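Local coordinates for C3-degrading proteinase (CppA protein) (Streptococcus pneumoniae, PDB 3E0R) that probably degrades complement component C3, with a chain built from two regions related to the glyoxalase superfamily, at residues L196-L206 with N236-V244; M34-L44 with G47-E58. All coordinates share one frame; numbering follows the deposited sequence.

Contact 1. Residues L196-L206 with N236-V244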
loop_
_atom_site.group_PDB
_atom_site.type_symbol
_atom_site.label_atom_id
_atom_site.label_comp_id
_atom_site.label_asym_id
_atom_site.label_seq_id
_atom_site.Cartn_x
_atom_site.Cartn_y
_atom_site.Cartn_z
ATOM N N LEU A 196 -2.478 -5.124 -6.009
ATOM C CA LEU A 196 -1.603 -5.602 -4.951
ATOM C C LEU A 196 -1.110 -7.059 -5.231
ATOM O O LEU A 196 -1.930 -7.984 -5.357
ATOM C CB LEU A 196 -2.350 -5.541 -3.581
ATOM C CG LEU A 196 -1.616 -6.123 -2.350
ATOM C CD1 LEU A 196 -0.465 -5.169 -1.823
ATOM C CD2 LEU A 196 -2.633 -6.481 -1.275
ATOM N N SER A 197 0.211 -7.235 -5.319
ATOM C CA SER A 197 0.793 -8.496 -5.714
ATOM C C SER A 197 1.666 -9.127 -4.651
ATOM O O SER A 197 1.850 -10.335 -4.659
ATOM C CB SER A 197 1.618 -8.326 -6.959
ATOM O OG SER A 197 2.709 -7.452 -6.750
HETATM N N MSE A 198 2.190 -8.303 -3.744
HETATM C CA MSE A 198 2.953 -8.784 -2.620
HETATM C C MSE A 198 2.783 -7.936 -1.373
HETATM O O MSE A 198 2.669 -6.742 -1.428
HETATM C CB MSE A 198 4.411 -8.832 -3.025
HETATM C CG MSE A 198 5.356 -9.292 -1.932
HETATM SE SE MSE A 198 7.085 -9.647 -2.732
HETATM C CE MSE A 198 8.150 -8.470 -1.606
ATOM N N LEU A 199 2.797 -8.590 -0.230
ATOM C CA LEU A 199 2.999 -7.938 1.074
ATOM C C LEU A 199 4.357 -8.411 1.603
ATOM O O LEU A 199 4.614 -9.605 1.622
ATOM C CB LEU A 199 1.867 -8.333 2.016
ATOM C CG LEU A 199 0.506 -7.782 1.565
ATOM C CD1 LEU A 199 -0.693 -8.540 2.092
ATOM C CD2 LEU A 199 0.420 -6.324 1.982
ATOM N N LYS A 200 5.247 -7.493 1.959
ATOM C CA LYS A 200 6.491 -7.869 2.607
ATOM C C LYS A 200 6.437 -7.588 4.101
ATOM O O LYS A 200 6.053 -6.508 4.512
ATOM C CB LYS A 200 7.655 -7.120 1.998
ATOM C CG LYS A 200 8.971 -7.591 2.518
ATOM C CD LYS A 200 10.071 -6.642 2.389
ATOM C CE LYS A 200 10.816 -6.840 1.122
ATOM N NZ LYS A 200 10.335 -8.010 0.371
ATOM N N PHE A 201 6.800 -8.576 4.912
ATOM C CA PHE A 201 6.801 -8.451 6.351
ATOM C C PHE A 201 8.237 -8.405 6.854
ATOM O O PHE A 201 9.000 -9.370 6.695
ATOM C CB PHE A 201 6.045 -9.622 6.989
ATOM C CG PHE A 201 4.667 -9.788 6.453
ATOM C CD1 PHE A 201 3.578 -9.339 7.158
ATOM C CD2 PHE A 201 4.456 -10.415 5.240
ATOM C CE1 PHE A 201 2.312 -9.478 6.645
ATOM C CE2 PHE A 201 3.221 -10.576 4.744
ATOM C CZ PHE A 201 2.130 -10.072 5.439
ATOM N N LEU A 202 8.610 -7.268 7.415
ATOM C CA LEU A 202 9.863 -7.150 8.120
ATOM C C LEU A 202 9.626 -7.532 9.589
ATOM O O LEU A 202 8.709 -7.015 10.236
ATOM C CB LEU A 202 10.424 -5.745 7.982
ATOM C CG LEU A 202 10.749 -5.215 6.586
ATOM C CD1 LEU A 202 11.536 -3.908 6.729
ATOM C CD2 LEU A 202 11.563 -6.190 5.764
ATOM N N VAL A 203 10.452 -8.436 10.096
ATOM C CA VAL A 203 10.243 -9.135 11.379
ATOM C C VAL A 203 11.489 -8.985 12.223
ATOM O O VAL A 203 12.573 -8.776 11.672
ATOM C CB VAL A 203 9.905 -10.681 11.220
ATOM C CG1 VAL A 203 8.568 -10.884 10.550
ATOM C CG2 VAL A 203 10.989 -11.429 10.439
ATOM N N ASN A 204 11.298 -9.017 13.546
ATOM C CA ASN A 204 12.364 -8.954 14.554
ATOM C C ASN A 204 13.478 -10.019 14.341
ATOM O O ASN A 204 14.666 -9.697 14.238
ATOM C CB ASN A 204 11.748 -9.104 15.986
ATOM C CG ASN A 204 11.027 -10.484 16.173
ATOM O OD1 ASN A 204 10.497 -11.048 15.178
ATOM N ND2 ASN A 204 11.078 -11.066 17.407
ATOM N N GLU A 205 13.060 -11.284 14.284
ATOM C CA GLU A 205 13.927 -12.414 13.988
ATOM C C GLU A 205 13.129 -13.290 13.050
ATOM O O GLU A 205 11.931 -13.468 13.244
ATOM C CB GLU A 205 14.290 -13.189 15.265
ATOM C CG GLU A 205 15.421 -14.207 15.031
ATOM C CD GLU A 205 15.480 -15.318 16.091
ATOM O OE1 GLU A 205 15.316 -14.989 17.305
ATOM O OE2 GLU A 205 15.718 -16.511 15.703
ATOM N N LEU A 206 13.779 -13.824 12.023
ATOM C CA LEU A 206 13.099 -14.695 11.076
ATOM C C LEU A 206 13.108 -16.181 11.559
ATOM O O LEU A 206 14.156 -16.725 11.842
ATOM C CB LEU A 206 13.741 -14.529 9.701
ATOM C CG LEU A 206 13.172 -15.397 8.573
ATOM C CD1 LEU A 206 11.784 -14.938 8.282
ATOM C CD2 LEU A 206 14.084 -15.375 7.341
ATOM N N ASN A 236 -3.721 -15.437 -3.676
ATOM C CA ASN A 236 -2.564 -15.327 -4.565
ATOM C C ASN A 236 -1.658 -14.065 -4.481
ATOM O O ASN A 236 -0.771 -13.894 -5.293
ATOM C CB ASN A 236 -2.946 -15.703 -6.011
ATOM C CG ASN A 236 -3.298 -17.172 -6.129
ATOM O OD1 ASN A 236 -2.590 -18.012 -5.578
ATOM N ND2 ASN A 236 -4.445 -17.478 -6.725
ATOM N N VAL A 237 -1.843 -13.250 -3.453
ATOM C CA VAL A 237 -0.840 -12.269 -3.012
ATOM C C VAL A 237 0.346 -13.020 -2.323
ATOM O O VAL A 237 0.191 -13.812 -1.372
ATOM C CB VAL A 237 -1.484 -11.195 -2.089
ATOM C CG1 VAL A 237 -0.465 -10.169 -1.549
ATOM C CG2 VAL A 237 -2.669 -10.456 -2.844
ATOM N N GLU A 238 1.523 -12.789 -2.845
ATOM C CA GLU A 238 2.744 -13.227 -2.239
ATOM C C GLU A 238 3.030 -12.604 -0.885
ATOM O O GLU A 238 2.809 -11.416 -0.675
ATOM C CB GLU A 238 3.901 -12.931 -3.206
ATOM C CG GLU A 238 3.825 -13.846 -4.435
ATOM C CD GLU A 238 4.996 -13.653 -5.356
ATOM O OE1 GLU A 238 5.757 -12.696 -5.078
ATOM O OE2 GLU A 238 5.144 -14.438 -6.340
ATOM N N LEU A 239 3.548 -13.415 0.033
ATOM C CA LEU A 239 3.802 -12.995 1.434
ATOM C C LEU A 239 5.250 -13.253 1.710
ATOM O O LEU A 239 5.651 -14.396 1.844
ATOM C CB LEU A 239 2.909 -13.766 2.417
ATOM C CG LEU A 239 1.395 -13.697 2.145
ATOM C CD1 LEU A 239 0.690 -14.724 3.002
ATOM C CD2 LEU A 239 0.810 -12.250 2.273
ATOM N N TRP A 240 6.037 -12.182 1.766
ATOM C CA TRP A 240 7.481 -12.283 1.914
ATOM C C TRP A 240 7.844 -11.866 3.340
ATOM O O TRP A 240 7.451 -10.787 3.817
ATOM C CB TRP A 240 8.120 -11.412 0.848
ATOM C CG TRP A 240 9.661 -11.200 0.822
ATOM C CD1 TRP A 240 10.459 -10.710 1.844
ATOM C CD2 TRP A 240 10.528 -11.330 -0.331
ATOM N NE1 TRP A 240 11.751 -10.528 1.389
ATOM C CE2 TRP A 240 11.824 -10.908 0.069
ATOM C CE3 TRP A 240 10.315 -11.710 -1.672
ATOM C CZ2 TRP A 240 12.926 -10.893 -0.812
ATOM C CZ3 TRP A 240 11.408 -11.724 -2.564
ATOM C CH2 TRP A 240 12.715 -11.318 -2.115
ATOM N N PHE A 241 8.616 -12.732 4.013
ATOM C CA PHE A 241 9.133 -12.448 5.356
ATOM C C PHE A 241 10.673 -12.413 5.377
ATOM O O PHE A 241 11.333 -13.327 4.854
ATOM C CB PHE A 241 8.659 -13.522 6.358
ATOM C CG PHE A 241 7.177 -13.758 6.375
ATOM C CD1 PHE A 241 6.407 -13.291 7.397
ATOM C CD2 PHE A 241 6.565 -14.505 5.399
ATOM C CE1 PHE A 241 5.037 -13.519 7.414
ATOM C CE2 PHE A 241 5.186 -14.749 5.417
ATOM C CZ PHE A 241 4.435 -14.246 6.403
ATOM N N GLU A 242 11.232 -11.360 5.988
ATOM C CA GLU A 242 12.656 -11.243 6.220
ATOM C C GLU A 242 12.938 -10.408 7.498
ATOM O O GLU A 242 12.058 -9.723 8.005
ATOM C CB GLU A 242 13.379 -10.685 4.988
ATOM C CG GLU A 242 13.012 -9.297 4.546
ATOM C CD GLU A 242 13.944 -8.741 3.418
ATOM O OE1 GLU A 242 14.253 -7.505 3.462
ATOM O OE2 GLU A 242 14.347 -9.513 2.489
ATOM N N GLU A 243 14.139 -10.526 8.042
ATOM C CA GLU A 243 14.559 -9.612 9.097
ATOM C C GLU A 243 14.775 -8.187 8.639
ATOM O O GLU A 243 15.201 -7.924 7.523
ATOM C CB GLU A 243 15.834 -10.080 9.823
ATOM C CG GLU A 243 15.554 -10.956 11.007
ATOM C CD GLU A 243 16.754 -11.783 11.399
ATOM O OE1 GLU A 243 17.868 -11.197 11.409
ATOM O OE2 GLU A 243 16.590 -13.006 11.695
ATOM N N VAL A 244 14.492 -7.290 9.586
ATOM C CA VAL A 244 14.685 -5.841 9.460
ATOM C C VAL A 244 16.112 -5.390 9.714
ATOM O O VAL A 244 17.074 -5.873 9.086
ATOM C CB VAL A 244 13.861 -5.132 10.513
ATOM C CG1 VAL A 244 14.392 -5.505 11.971
ATOM C CG2 VAL A 244 13.943 -3.673 10.273
#

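Contact 2. Residues M34-L44 with G47-E58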
loop_
_atom_site.group_PDB
_atom_site.type_symbol
_atom_site.label_atom_id
_atom_site.label_comp_id
_atom_site.label_asym_id
_atom_site.label_seq_id
_atom_site.Cartn_x
_atom_site.Cartn_y
_atom_site.Cartn_z
HETATM N N MSE A 34 5.858 11.570 -1.873
HETATM C CA MSE A 34 6.791 10.477 -1.501
HETATM C C MSE A 34 8.198 10.603 -2.133
HETATM O O MSE A 34 8.398 11.199 -3.172
HETATM C CB MSE A 34 6.198 9.108 -1.874
HETATM C CG MSE A 34 4.789 8.883 -1.298
HETATM SE SE MSE A 34 4.193 7.042 -1.461
HETATM C CE MSE A 34 2.350 7.177 -0.727
ATOM N N LYS A 35 9.153 9.972 -1.486
ATOM C CA LYS A 35 10.534 9.940 -1.853
ATOM C C LYS A 35 10.949 8.586 -2.502
ATOM O O LYS A 35 10.616 7.516 -2.011
ATOM C CB LYS A 35 11.325 10.159 -0.566
ATOM C CG LYS A 35 12.811 10.367 -0.747
ATOM C CD LYS A 35 13.510 10.572 0.608
ATOM C CE LYS A 35 15.057 10.751 0.473
ATOM N NZ LYS A 35 15.447 11.780 -0.525
ATOM N N ALA A 36 11.709 8.656 -3.597
ATOM C CA ALA A 36 12.223 7.487 -4.285
ATOM C C ALA A 36 13.430 7.113 -3.507
ATOM O O ALA A 36 14.332 7.954 -3.329
ATOM C CB ALA A 36 12.628 7.835 -5.747
ATOM N N LEU A 37 13.472 5.884 -3.036
ATOM C CA LEU A 37 14.552 5.461 -2.207
ATOM C C LEU A 37 15.599 4.723 -3.028
ATOM O O LEU A 37 16.785 4.925 -2.900
ATOM C CB LEU A 37 13.988 4.572 -1.113
ATOM C CG LEU A 37 12.836 5.149 -0.298
ATOM C CD1 LEU A 37 12.395 4.101 0.622
ATOM C CD2 LEU A 37 13.251 6.403 0.439
ATOM N N LEU A 38 15.116 3.858 -3.882
ATOM C CA LEU A 38 15.927 2.925 -4.621
ATOM C C LEU A 38 15.284 3.041 -5.965
ATOM O O LEU A 38 14.039 3.157 -6.077
ATOM C CB LEU A 38 15.727 1.502 -4.093
ATOM C CG LEU A 38 16.871 0.520 -3.998
ATOM C CD1 LEU A 38 18.065 1.172 -3.251
ATOM C CD2 LEU A 38 16.345 -0.801 -3.332
ATOM N N GLU A 39 16.125 3.057 -6.986
ATOM C CA GLU A 39 15.632 3.110 -8.332
ATOM C C GLU A 39 16.249 1.975 -9.091
ATOM O O GLU A 39 17.263 2.127 -9.780
ATOM C CB GLU A 39 15.899 4.478 -8.949
ATOM C CG GLU A 39 14.667 5.391 -8.888
ATOM C CD GLU A 39 13.675 5.067 -9.997
ATOM O OE1 GLU A 39 13.326 3.870 -10.133
ATOM O OE2 GLU A 39 13.270 5.993 -10.743
ATOM N N GLU A 40 15.643 0.813 -8.898
ATOM C CA GLU A 40 15.956 -0.338 -9.707
ATOM C C GLU A 40 15.106 -0.269 -10.976
ATOM O O GLU A 40 14.227 0.573 -11.091
ATOM C CB GLU A 40 15.750 -1.641 -8.913
ATOM C CG GLU A 40 17.063 -2.350 -8.614
ATOM C CD GLU A 40 17.775 -2.771 -9.892
ATOM O OE1 GLU A 40 18.740 -2.086 -10.295
ATOM O OE2 GLU A 40 17.347 -3.765 -10.514
ATOM N N SER A 41 15.394 -1.134 -11.935
ATOM C CA SER A 41 14.647 -1.174 -13.197
ATOM C C SER A 41 13.316 -1.924 -13.089
ATOM O O SER A 41 12.354 -1.591 -13.779
ATOM C CB SER A 41 15.480 -1.845 -14.284
ATOM O OG SER A 41 16.738 -1.206 -14.444
ATOM N N ALA A 42 13.284 -2.964 -12.261
ATOM C CA ALA A 42 12.061 -3.719 -12.006
ATOM C C ALA A 42 11.095 -2.880 -11.167
ATOM O O ALA A 42 9.881 -2.931 -11.362
ATOM C CB ALA A 42 12.396 -5.047 -11.294
ATOM N N PHE A 43 11.641 -2.093 -10.241
ATOM C CA PHE A 43 10.801 -1.398 -9.284
ATOM C C PHE A 43 11.325 -0.095 -8.634
ATOM O O PHE A 43 12.520 0.202 -8.487
ATOM C CB PHE A 43 10.281 -2.380 -8.194
ATOM C CG PHE A 43 11.343 -2.935 -7.263
ATOM C CD1 PHE A 43 12.152 -2.085 -6.472
ATOM C CD2 PHE A 43 11.480 -4.311 -7.105
ATOM C CE1 PHE A 43 13.106 -2.595 -5.591
ATOM C CE2 PHE A 43 12.445 -4.840 -6.198
ATOM C CZ PHE A 43 13.249 -3.980 -5.446
ATOM N N LEU A 44 10.327 0.653 -8.222
ATOM C CA LEU A 44 10.470 1.849 -7.495
ATOM C C LEU A 44 10.148 1.577 -5.992
ATOM O O LEU A 44 9.054 1.079 -5.586
ATOM C CB LEU A 44 9.549 2.868 -8.162
ATOM C CG LEU A 44 9.440 4.260 -7.551
ATOM C CD1 LEU A 44 10.781 4.998 -7.513
ATOM C CD2 LEU A 44 8.356 5.018 -8.313
ATOM N N GLY A 47 9.180 5.770 -0.055
ATOM C CA GLY A 47 9.154 6.001 1.380
ATOM C C GLY A 47 9.082 7.496 1.652
ATOM O O GLY A 47 8.524 8.201 0.879
ATOM N N ASP A 48 9.659 7.943 2.760
ATOM C CA ASP A 48 9.596 9.352 3.196
ATOM C C ASP A 48 10.998 9.803 3.592
ATOM O O ASP A 48 12.002 9.245 3.103
ATOM C CB ASP A 48 8.519 9.549 4.317
ATOM C CG ASP A 48 8.768 8.670 5.568
ATOM O OD1 ASP A 48 9.927 8.287 5.788
ATOM O OD2 ASP A 48 7.808 8.356 6.310
ATOM N N GLN A 49 11.109 10.808 4.444
ATOM C CA GLN A 49 12.415 11.345 4.764
ATOM C C GLN A 49 13.076 10.572 5.833
ATOM O O GLN A 49 14.191 10.865 6.142
ATOM C CB GLN A 49 12.387 12.759 5.272
ATOM C CG GLN A 49 11.286 13.574 4.781
ATOM C CD GLN A 49 11.682 14.495 3.663
ATOM O OE1 GLN A 49 12.442 14.083 2.736
ATOM N NE2 GLN A 49 11.134 15.743 3.700
ATOM N N THR A 50 12.408 9.596 6.419
ATOM C CA THR A 50 13.090 8.625 7.309
ATOM C C THR A 50 14.049 7.736 6.511
ATOM O O THR A 50 15.028 7.180 7.037
ATOM C CB THR A 50 12.082 7.770 8.063
ATOM O OG1 THR A 50 11.472 6.843 7.151
ATOM C CG2 THR A 50 11.041 8.665 8.747
ATOM N N GLY A 51 13.760 7.622 5.222
ATOM C CA GLY A 51 14.617 6.897 4.325
ATOM C C GLY A 51 14.240 5.450 4.307
ATOM O O GLY A 51 14.948 4.656 3.718
ATOM N N LEU A 52 13.120 5.114 4.957
ATOM C CA LEU A 52 12.633 3.740 5.078
ATOM C C LEU A 52 11.604 3.478 4.022
ATOM O O LEU A 52 10.758 4.314 3.785
ATOM C CB LEU A 52 11.998 3.486 6.446
ATOM C CG LEU A 52 12.871 3.595 7.694
ATOM C CD1 LEU A 52 11.957 3.602 8.933
ATOM C CD2 LEU A 52 13.952 2.492 7.804
ATOM N N GLU A 53 11.701 2.304 3.392
ATOM C CA GLU A 53 10.787 1.857 2.398
ATOM C C GLU A 53 9.427 1.573 3.037
ATOM O O GLU A 53 9.337 0.830 4.003
ATOM C CB GLU A 53 11.349 0.584 1.712
ATOM C CG GLU A 53 10.481 -0.022 0.627
ATOM C CD GLU A 53 11.083 -1.289 -0.034
ATOM O OE1 GLU A 53 11.642 -1.133 -1.132
ATOM O OE2 GLU A 53 10.977 -2.451 0.477
ATOM N N LYS A 54 8.371 2.114 2.435
ATOM C CA LYS A 54 6.994 1.915 2.882
ATOM C C LYS A 54 6.019 1.407 1.795
ATOM O O LYS A 54 4.990 0.868 2.112
ATOM C CB LYS A 54 6.513 3.219 3.569
ATOM C CG LYS A 54 7.529 3.647 4.636
ATOM C CD LYS A 54 7.010 4.492 5.687
ATOM C CE LYS A 54 8.087 4.747 6.790
ATOM N NZ LYS A 54 7.736 5.925 7.632
ATOM N N LEU A 55 6.364 1.601 0.529
ATOM C CA LEU A 55 5.554 1.195 -0.613
ATOM C C LEU A 55 6.496 0.843 -1.743
ATOM O O LEU A 55 7.556 1.452 -1.887
ATOM C CB LEU A 55 4.613 2.325 -1.043
ATOM C CG LEU A 55 3.710 2.016 -2.264
ATOM C CD1 LEU A 55 2.762 0.845 -2.054
ATOM C CD2 LEU A 55 2.958 3.264 -2.639
ATOM N N VAL A 56 6.150 -0.177 -2.513
ATOM C CA VAL A 56 6.955 -0.590 -3.666
ATOM C C VAL A 56 6.003 -0.662 -4.849
ATOM O O VAL A 56 4.948 -1.255 -4.730
ATOM C CB VAL A 56 7.692 -1.969 -3.419
ATOM C CG1 VAL A 56 8.395 -2.471 -4.693
ATOM C CG2 VAL A 56 8.693 -1.856 -2.272
ATOM N N LEU A 57 6.349 0.017 -5.957
ATOM C CA LEU A 57 5.672 -0.185 -7.253
ATOM C C LEU A 57 6.448 -1.117 -8.126
ATOM O O LEU A 57 7.669 -1.003 -8.249
ATOM C CB LEU A 57 5.498 1.107 -8.026
ATOM C CG LEU A 57 4.729 2.214 -7.319
ATOM C CD1 LEU A 57 4.579 3.292 -8.327
ATOM C CD2 LEU A 57 3.367 1.741 -6.682
ATOM N N GLU A 58 5.735 -2.011 -8.780
ATOM C CA GLU A 58 6.356 -3.008 -9.621
ATOM C C GLU A 58 5.790 -2.996 -11.036
ATOM O O GLU A 58 4.590 -3.189 -11.242
ATOM C CB GLU A 58 6.095 -4.358 -8.992
ATOM C CG GLU A 58 6.602 -5.467 -9.770
ATOM C CD GLU A 58 7.381 -6.414 -8.908
ATOM O OE1 GLU A 58 8.330 -5.956 -8.200
ATOM O OE2 GLU A 58 7.050 -7.618 -8.956
#

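Contact 1. Residues L196-L206 with N236-V244
F201 and F241 lie side by side as an offset stack, centroids 4.8 Å apart and planes turned by 14°, with CD2 of F201 over the F241 face. The two are paired in register on one face of the sheet, and their matching first torsions (chi1 -54° and -53°) lean the rings the same way. L239 CD2 fits against the F201 ring edge, 3.8 Å from F201 CE2, and beside L199 CD1; branched aliphatic and flat aromatic groups suit this buried face, which M155 and L167 help to cover.

On the face of M198, K200 and W240, the lysine chain bends at its last two torsions, bringing K200 NZ over the five-membered ring of W240 in a cation-pi contact; at 3.0 Å from the centroid it is unusually short, and the exact ammonium position is doubtful. M198, a selenomethionine, approaches the six-membered ring obliquely through SE and CE, a Met-aromatic contact. W240 NE1 donates within the ring plane to E242 OE2 (3.0 Å), which it meets from above the carboxylate plane; this bond probably limits rotation of the indole.

Strands 196-203 and 238-243 are parallel neighbours in a mixed sheet, and S197 and M198 form a classic bulge opposite T15 of strand 9-18. The backbone ladder includes L199 N to E238 O (2.9 Å) and W240 N to L199 O (2.9 Å).

Past the end of strand 196-203, the amide of L206 donates to the anti lone pair of E243 OE2 at 2.9 Å, while L206 CD1 packs on F241 CB.

Contact 2. Residues M34-L44 with G47-E58
L44 and L57 run their side chains alongside each other, with L44 CD2 4.2 Å from L57 CD1. They belong to the beta hairpin of strands 43-47 and 53-59, and their leucine branches suit a buried face on which L57 also meets N24 and Y28 of helix 21-31. M34, a selenomethionine with an extended chain, runs obliquely to L55, its SE against CD2 of L55, which likewise touches Y28.

F43 occupies the other face. Its CG stands between the backbone N and the carbonyl carbon (chi1 67°), turning one face of the ring toward V56 CG1, 3.9 Å from F43 CG. E58 OE1 comes to the ring edge near F43 CD2, the carboxylate and ring planes only 9° apart, so the acidic oxygen faces ring hydrogens.

L37 wedges into the bend between G47 and E53, its CD1 3.3 Å from E53 CA. G47, without a side chain, lets L37 CG and CD1 lie against its backbone N, CD1 at 3.7 Å.

Two antiparallel hydrogen-bonded pairs join the backbones: L44 with L57, and K35 with G47, where strand 35-39 adds to the hairpin. Their bonds include L57 N to L44 O (2.9 Å) and K35 N to G47 O (3.0 Å).

At the polar end, a type I turn runs from D48 to G51, whose positive phi suits glycine. D48 OD2 forms a salt bridge with K54 NZ (2.8 Å), and both also bond to the F151 backbone. D48 OD1 makes an Asx turn with T50 N, while T50 OG1 donates to the syn lone pair of D48 OD1.

In the fold
From the N terminus, strand 9-18 comes first and later becomes the middle of the sheet that both contacts share. After helix 21-31, contact 2 joins residues close in sequence: it closes the short hairpin 43-47/53-59 and adds strand 35-39 at the sheet's outer margin. The chain then builds the whole of a second mixed sheet before returning at 196-206. Contact 1 closes a longer loop, carrying helix 208-214 and strands 220-221 and 228-232, by laying strand 238-243 parallel to 196-203. The two loops follow in series, neither nested nor crossed. Strand 9-18 lies between strands 53-59 and 196-203, uniting elements from the N-terminal and C-terminal regions; the contact centres are about 16 Å apart.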